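Local coordinates for protein xylosidase (Xanthomonas axonopodis pv. citri, PDB 6XN2) that probably hydrolyses beta-1,4-linked xylo-oligosaccharides as a family 43 glycoside hydrolase, binding xylose units in a pocket at the centre of its fold, at residues A[260-271]-A[309-318]. Sequence-based numbering, arbitrary orientation.
Sequences WVHQHAGRYYLS and HSICLFQQQW
Two neighbouring blades of the catalytic beta-propeller meet here along a buried seam, the hairpin 260-271 against 309-318, with strands 260-264 and 310-314 running roughly parallel, 23° apart. W260 and I311 form one of the two hydrogen bonds across it. The W260 indole, swung away from its own backbone N by a chi1 of -179°, gives its NE1 hydrogen to O of I311 at 2.9 Å, a bent bond (130° at the hydrogen) that uses a carbonyl lone pair; a calcium ion lies about 5 Å from this side chain. S310 CB sits squarely over the six-membered ring of the same indole, 3.3 Å from its centroid, a CH-pi contact; the S310 hydroxyl turns instead to the backbone of P51 and A53. The second polar link is a short hydrogen bond of 2.7 Å between S271 OG and H309 NE2, at the imidazole edge. H262 is sandwiched: Y269 CB covers one face and I311 CG2 the other, while its NE2 is hydrogen-bonded to H344. W318 brings its CH2 corner to 3.6 Å from H262 CD2, and H264 ND1 comes obliquely to 3.8 Å from W318 NE1, so that these three rings cluster around H344. The seam thus joins two adjacent blades of the five-bladed beta-propeller known for family 43.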
ATOM      1  N   TRP A 260       1.690   4.224   3.230  1.00 24.08           N
ATOM      2  CA  TRP A 260       2.602   3.338   3.943  1.00 25.39           C
ATOM      3  C   TRP A 260       3.396   4.204   4.885  1.00 23.49           C
ATOM      4  O   TRP A 260       3.761   5.323   4.532  1.00 26.75           O
ATOM      5  CB  TRP A 260       3.528   2.580   2.983  1.00 25.25           C
ATOM      6  CG  TRP A 260       4.492   1.630   3.674  1.00 27.08           C
ATOM      7  CD1 TRP A 260       5.743   1.931   4.147  1.00 24.40           C
ATOM      8  CD2 TRP A 260       4.279   0.237   3.966  1.00 27.18           C
ATOM      9  NE1 TRP A 260       6.315   0.814   4.711  1.00 26.38           N
ATOM     10  CE2 TRP A 260       5.440  -0.238   4.615  1.00 27.39           C
ATOM     11  CE3 TRP A 260       3.225  -0.657   3.734  1.00 24.93           C
ATOM     12  CZ2 TRP A 260       5.575  -1.565   5.036  1.00 27.06           C
ATOM     13  CZ3 TRP A 260       3.356  -1.969   4.157  1.00 25.97           C
ATOM     14  CH2 TRP A 260       4.526  -2.414   4.797  1.00 24.11           C
ATOM     15  N   VAL A 261       3.649   3.705   6.092  1.00 26.45           N
ATOM     16  CA  VAL A 261       4.447   4.463   7.046  1.00 28.45           C
ATOM     17  C   VAL A 261       5.568   3.594   7.589  1.00 28.82           C
ATOM     18  O   VAL A 261       5.349   2.443   7.960  1.00 27.23           O
ATOM     19  CB  VAL A 261       3.593   5.013   8.216  1.00 30.05           C
ATOM     20  CG1 VAL A 261       4.467   5.759   9.225  1.00 26.60           C
ATOM     21  CG2 VAL A 261       2.507   5.948   7.688  1.00 24.74           C
ATOM     22  N   HIS A 262       6.779   4.134   7.610  1.00 29.87           N
ATOM     23  CA  HIS A 262       7.872   3.448   8.278  1.00 31.02           C
ATOM     24  C   HIS A 262       8.628   4.422   9.184  1.00 30.58           C
ATOM     25  O   HIS A 262       8.573   5.647   9.002  1.00 28.41           O
ATOM     26  CB  HIS A 262       8.811   2.773   7.258  1.00 29.61           C
ATOM     27  CG  HIS A 262       9.732   3.714   6.544  1.00 30.84           C
ATOM     28  ND1 HIS A 262       9.400   4.331   5.356  1.00 28.48           N
ATOM     29  CD2 HIS A 262      10.993   4.115   6.837  1.00 31.14           C
ATOM     30  CE1 HIS A 262      10.410   5.085   4.958  1.00 29.57           C
ATOM     31  NE2 HIS A 262      11.387   4.976   5.840  1.00 26.62           N
ATOM     32  N   GLN A 263       9.327   3.873  10.157  1.00 29.07           N
ATOM     33  CA  GLN A 263      10.095   4.652  11.076  1.00 31.17           C
ATOM     34  C   GLN A 263      11.574   4.565  10.774  1.00 33.06           C
ATOM     35  O   GLN A 263      12.086   3.530  10.533  1.00 31.24           O
ATOM     36  CB  GLN A 263       9.866   4.185  12.510  1.00 31.09           C
ATOM     37  CG  GLN A 263       8.557   4.597  13.112  1.00 30.80           C
ATOM     38  CD  GLN A 263       8.420   4.190  14.553  1.00 36.29           C
ATOM     39  OE1 GLN A 263       8.124   3.092  14.843  1.00 32.13           O
ATOM     40  NE2 GLN A 263       8.644   5.108  15.442  1.00 35.16           N
ATOM     41  N   HIS A 264      12.237   5.696  10.839  1.00 35.91           N
ATOM     42  CA  HIS A 264      13.639   5.764  10.619  1.00 35.05           C
ATOM     43  C   HIS A 264      14.167   7.028  11.211  1.00 38.18           C
ATOM     44  O   HIS A 264      13.573   8.060  11.058  1.00 38.80           O
ATOM     45  CB  HIS A 264      13.938   5.753   9.140  1.00 37.18           C
ATOM     46  CG  HIS A 264      15.362   6.008   8.826  1.00 35.62           C
ATOM     47  ND1 HIS A 264      16.333   5.067   9.024  1.00 37.39           N
ATOM     48  CD2 HIS A 264      15.986   7.112   8.389  1.00 35.00           C
ATOM     49  CE1 HIS A 264      17.493   5.567   8.681  1.00 38.30           C
ATOM     50  NE2 HIS A 264      17.311   6.808   8.294  1.00 39.48           N
ATOM     51  N   ALA A 265      15.273   6.923  11.927  1.00 39.15           N
ATOM     52  CA  ALA A 265      15.930   8.054  12.516  1.00 37.81           C
ATOM     53  C   ALA A 265      15.055   8.976  13.325  1.00 42.67           C
ATOM     54  O   ALA A 265      15.194  10.163  13.249  1.00 44.69           O
ATOM     55  CB  ALA A 265      16.666   8.835  11.454  1.00 41.47           C
ATOM     56  N   GLY A 266      14.167   8.420  14.114  1.00 40.59           N
ATOM     57  CA  GLY A 266      13.320   9.208  14.960  1.00 39.98           C
ATOM     58  C   GLY A 266      12.225   9.980  14.294  1.00 42.99           C
ATOM     59  O   GLY A 266      11.677  10.848  14.882  1.00 44.86           O
ATOM     60  N   ARG A 267      11.959   9.652  13.047  1.00 39.18           N
ATOM     61  CA  ARG A 267      10.884  10.345  12.324  1.00 38.42           C
ATOM     62  C   ARG A 267       9.989   9.308  11.668  1.00 35.24           C
ATOM     63  O   ARG A 267      10.402   8.175  11.511  1.00 34.27           O
ATOM     64  CB  ARG A 267      11.490  11.255  11.264  1.00 40.29           C
ATOM     65  CG  ARG A 267      11.844  12.630  11.795  1.00 50.56           C
ATOM     66  CD  ARG A 267      11.242  13.703  10.928  1.00 57.74           C
ATOM     67  NE  ARG A 267      11.266  14.898  11.737  1.00 68.03           N
ATOM     68  CZ  ARG A 267      10.532  15.971  11.523  1.00 77.08           C
ATOM     69  NH1 ARG A 267       9.708  16.033  10.493  1.00 71.46           N
ATOM     70  NH2 ARG A 267      10.646  17.000  12.339  1.00 89.25           N
ATOM     71  N   TYR A 268       8.763   9.714  11.399  1.00 33.45           N
ATOM     72  CA  TYR A 268       7.818   8.880  10.670  1.00 29.01           C
ATOM     73  C   TYR A 268       7.817   9.294   9.211  1.00 30.11           C
ATOM     74  O   TYR A 268       7.758  10.482   8.905  1.00 29.42           O
ATOM     75  CB  TYR A 268       6.414   8.999  11.262  1.00 31.62           C
ATOM     76  CG  TYR A 268       6.324   8.452  12.668  1.00 30.55           C
ATOM     77  CD1 TYR A 268       6.592   9.258  13.766  1.00 32.59           C
ATOM     78  CD2 TYR A 268       5.983   7.123  12.895  1.00 27.35           C
ATOM     79  CE1 TYR A 268       6.524   8.753  15.059  1.00 30.47           C
ATOM     80  CE2 TYR A 268       5.903   6.611  14.186  1.00 30.28           C
ATOM     81  CZ  TYR A 268       6.174   7.434  15.260  1.00 32.45           C
ATOM     82  OH  TYR A 268       6.099   6.924  16.539  1.00 33.64           O
ATOM     83  N   TYR A 269       7.896   8.314   8.321  1.00 27.86           N
ATOM     84  CA  TYR A 269       7.873   8.564   6.888  1.00 27.21           C
ATOM     85  C   TYR A 269       6.563   8.061   6.310  1.00 28.95           C
ATOM     86  O   TYR A 269       6.317   6.860   6.306  1.00 25.45           O
ATOM     87  CB  TYR A 269       9.041   7.862   6.181  1.00 29.48           C
ATOM     88  CG  TYR A 269      10.417   8.427   6.458  1.00 32.42           C
ATOM     89  CD1 TYR A 269      11.031   8.249   7.692  1.00 32.76           C
ATOM     90  CD2 TYR A 269      11.123   9.100   5.466  1.00 32.73           C
ATOM     91  CE1 TYR A 269      12.298   8.756   7.943  1.00 35.16           C
ATOM     92  CE2 TYR A 269      12.389   9.607   5.706  1.00 33.38           C
ATOM     93  CZ  TYR A 269      12.972   9.434   6.944  1.00 36.49           C
ATOM     94  OH  TYR A 269      14.232   9.937   7.189  1.00 38.39           O
ATOM     95  N   LEU A 270       5.715   8.976   5.857  1.00 27.56           N
ATOM     96  CA  LEU A 270       4.500   8.605   5.146  1.00 26.84           C
ATOM     97  C   LEU A 270       4.775   8.625   3.654  1.00 28.67           C
ATOM     98  O   LEU A 270       5.168   9.654   3.122  1.00 27.36           O
ATOM     99  CB  LEU A 270       3.353   9.567   5.473  1.00 26.90           C
ATOM    100  CG  LEU A 270       2.124   9.417   4.578  1.00 25.94           C
ATOM    101  CD1 LEU A 270       1.454   8.082   4.880  1.00 27.06           C
ATOM    102  CD2 LEU A 270       1.159  10.572   4.783  1.00 26.10           C
ATOM    103  N   SER A 271       4.574   7.498   2.979  1.00 28.22           N
ATOM    104  CA  SER A 271       4.729   7.459   1.528  1.00 26.76           C
ATOM    105  C   SER A 271       3.442   6.940   0.892  1.00 28.13           C
ATOM    106  O   SER A 271       2.659   6.242   1.539  1.00 25.84           O
ATOM    107  CB  SER A 271       5.947   6.613   1.121  1.00 26.62           C
ATOM    108  OG  SER A 271       5.975   5.347   1.773  1.00 27.21           O
ATOM    109  N   HIS A 309       3.244   0.388  -3.243  1.00 25.41           N
ATOM    110  CA  HIS A 309       4.489  -0.032  -2.667  1.00 29.10           C
ATOM    111  C   HIS A 309       4.542  -0.226  -1.179  1.00 25.33           C
ATOM    112  O   HIS A 309       3.608   0.019  -0.502  1.00 26.15           O
ATOM    113  CB  HIS A 309       5.446   1.124  -2.884  1.00 25.72           C
ATOM    114  CG  HIS A 309       5.283   2.214  -1.873  1.00 27.26           C
ATOM    115  ND1 HIS A 309       4.096   2.863  -1.670  1.00 24.82           N
ATOM    116  CD2 HIS A 309       6.122   2.680  -0.929  1.00 28.16           C
ATOM    117  CE1 HIS A 309       4.233   3.729  -0.693  1.00 29.50           C
ATOM    118  NE2 HIS A 309       5.449   3.631  -0.221  1.00 26.33           N
ATOM    119  N   SER A 310       5.643  -0.777  -0.712  1.00 25.47           N
ATOM    120  CA  SER A 310       5.933  -0.747   0.707  1.00 28.91           C
ATOM    121  C   SER A 310       7.426  -0.508   0.890  1.00 28.17           C
ATOM    122  O   SER A 310       8.207  -0.644  -0.054  1.00 29.62           O
ATOM    123  CB  SER A 310       5.473  -2.030   1.400  1.00 27.46           C
ATOM    124  OG  SER A 310       6.138  -3.174   0.906  1.00 26.00           O
ATOM    125  N   ILE A 311       7.806  -0.131   2.102  1.00 28.81           N
ATOM    126  CA  ILE A 311       9.202   0.100   2.442  1.00 27.10           C
ATOM    127  C   ILE A 311       9.542  -0.684   3.701  1.00 29.99           C
ATOM    128  O   ILE A 311       8.886  -0.537   4.738  1.00 29.72           O
ATOM    129  CB  ILE A 311       9.491   1.594   2.652  1.00 25.02           C
ATOM    130  CG1 ILE A 311       9.331   2.359   1.337  1.00 25.87           C
ATOM    131  CG2 ILE A 311      10.880   1.788   3.255  1.00 28.92           C
ATOM    132  CD1 ILE A 311       9.293   3.860   1.513  1.00 28.10           C
ATOM    133  N   CYS A 312      10.550  -1.536   3.601  1.00 26.36           N
ATOM    134  CA  CYS A 312      10.809  -2.468   4.718  1.00 30.21           C
ATOM    135  C   CYS A 312      12.300  -2.707   4.925  1.00 33.78           C
ATOM    136  O   CYS A 312      13.010  -2.840   3.960  1.00 29.72           O
ATOM    137  CB  CYS A 312      10.167  -3.797   4.361  1.00 30.22           C
ATOM    138  SG  CYS A 312      10.363  -5.076   5.616  1.00 32.84           S
ATOM    139  N   LEU A 313      12.717  -2.753   6.176  1.00 30.88           N
ATOM    140  CA  LEU A 313      14.127  -3.016   6.520  1.00 35.70           C
ATOM    141  C   LEU A 313      14.311  -4.518   6.705  1.00 34.60           C
ATOM    142  O   LEU A 313      13.568  -5.100   7.460  1.00 36.15           O
ATOM    143  CB  LEU A 313      14.451  -2.269   7.810  1.00 34.58           C
ATOM    144  CG  LEU A 313      15.850  -2.477   8.370  1.00 34.90           C
ATOM    145  CD1 LEU A 313      16.896  -2.053   7.369  1.00 36.75           C
ATOM    146  CD2 LEU A 313      16.011  -1.710   9.659  1.00 36.30           C
ATOM    147  N   PHE A 314      15.258  -5.097   5.980  1.00 34.83           N
ATOM    148  CA  PHE A 314      15.589  -6.515   6.078  1.00 36.26           C
ATOM    149  C   PHE A 314      17.094  -6.638   6.301  1.00 38.32           C
ATOM    150  O   PHE A 314      17.879  -6.385   5.389  1.00 35.66           O
ATOM    151  CB  PHE A 314      15.170  -7.263   4.811  1.00 34.32           C
ATOM    152  CG  PHE A 314      15.151  -8.762   4.958  1.00 34.65           C
ATOM    153  CD1 PHE A 314      15.116  -9.357   6.209  1.00 34.81           C
ATOM    154  CD2 PHE A 314      15.155  -9.575   3.837  1.00 33.99           C
ATOM    155  CE1 PHE A 314      15.088 -10.738   6.340  1.00 34.49           C
ATOM    156  CE2 PHE A 314      15.132 -10.954   3.960  1.00 35.94           C
ATOM    157  CZ  PHE A 314      15.097 -11.535   5.211  1.00 34.06           C
ATOM    158  N   GLN A 315      17.501  -6.983   7.503  1.00 38.95           N
ATOM    159  CA  GLN A 315      18.897  -7.077   7.848  1.00 38.05           C
ATOM    160  C   GLN A 315      19.691  -5.791   7.541  1.00 40.25           C
ATOM    161  O   GLN A 315      19.444  -4.754   8.102  1.00 36.04           O
ATOM    162  CB  GLN A 315      19.548  -8.355   7.290  1.00 36.12           C
ATOM    163  CG  GLN A 315      18.915  -9.634   7.803  1.00 38.62           C
ATOM    164  CD  GLN A 315      19.621 -10.919   7.408  1.00 43.64           C
ATOM    165  OE1 GLN A 315      20.680 -10.902   6.860  1.00 43.96           O
ATOM    166  NE2 GLN A 315      19.014 -12.026   7.708  1.00 39.29           N
ATOM    167  N   GLN A 316      20.654  -5.872   6.647  1.00 42.46           N
ATOM    168  CA  GLN A 316      21.501  -4.727   6.332  1.00 48.46           C
ATOM    169  C   GLN A 316      20.962  -3.756   5.296  1.00 56.60           C
ATOM    170  O   GLN A 316      21.665  -2.867   4.866  1.00 66.64           O
ATOM    171  CB  GLN A 316      22.855  -5.229   5.846  1.00 44.50           C
ATOM    172  CG  GLN A 316      23.606  -5.989   6.926  1.00 52.94           C
ATOM    173  CD  GLN A 316      24.892  -6.630   6.471  1.00 52.44           C
ATOM    174  OE1 GLN A 316      24.918  -7.753   6.052  1.00 52.06           O
ATOM    175  NE2 GLN A 316      25.960  -5.910   6.593  1.00 58.04           N
ATOM    176  N   GLN A 317      19.700  -3.856   4.959  1.00 47.97           N
ATOM    177  CA  GLN A 317      19.203  -3.077   3.825  1.00 40.13           C
ATOM    178  C   GLN A 317      17.729  -2.690   3.926  1.00 39.29           C
ATOM    179  O   GLN A 317      16.885  -3.532   4.232  1.00 38.47           O
ATOM    180  CB  GLN A 317      19.427  -3.867   2.533  1.00 39.74           C
ATOM    181  CG  GLN A 317      19.022  -3.136   1.274  1.00 36.97           C
ATOM    182  CD  GLN A 317      19.872  -1.914   1.032  1.00 39.17           C
ATOM    183  OE1 GLN A 317      21.098  -2.004   0.964  1.00 38.70           O
ATOM    184  NE2 GLN A 317      19.227  -0.757   0.913  1.00 37.57           N
ATOM    185  N   TRP A 318      17.424  -1.417   3.671  1.00 39.07           N
ATOM    186  CA  TRP A 318      16.041  -1.006   3.417  1.00 34.87           C
ATOM    187  C   TRP A 318      15.690  -1.337   1.980  1.00 34.72           C
ATOM    188  O   TRP A 318      16.508  -1.159   1.077  1.00 34.47           O
ATOM    189  CB  TRP A 318      15.825   0.491   3.646  1.00 33.67           C
ATOM    190  CG  TRP A 318      15.744   0.928   5.059  1.00 34.50           C
ATOM    191  CD1 TRP A 318      16.757   1.440   5.812  1.00 36.51           C
ATOM    192  CD2 TRP A 318      14.578   0.942   5.892  1.00 32.20           C
ATOM    193  NE1 TRP A 318      16.301   1.756   7.063  1.00 36.06           N
ATOM    194  CE2 TRP A 318      14.966   1.461   7.141  1.00 36.31           C
ATOM    195  CE3 TRP A 318      13.244   0.560   5.705  1.00 32.00           C
ATOM    196  CZ2 TRP A 318      14.072   1.604   8.203  1.00 35.25           C
ATOM    197  CZ3 TRP A 318      12.358   0.701   6.763  1.00 34.62           C
ATOM    198  CH2 TRP A 318      12.776   1.223   7.991  1.00 31.06           C
TER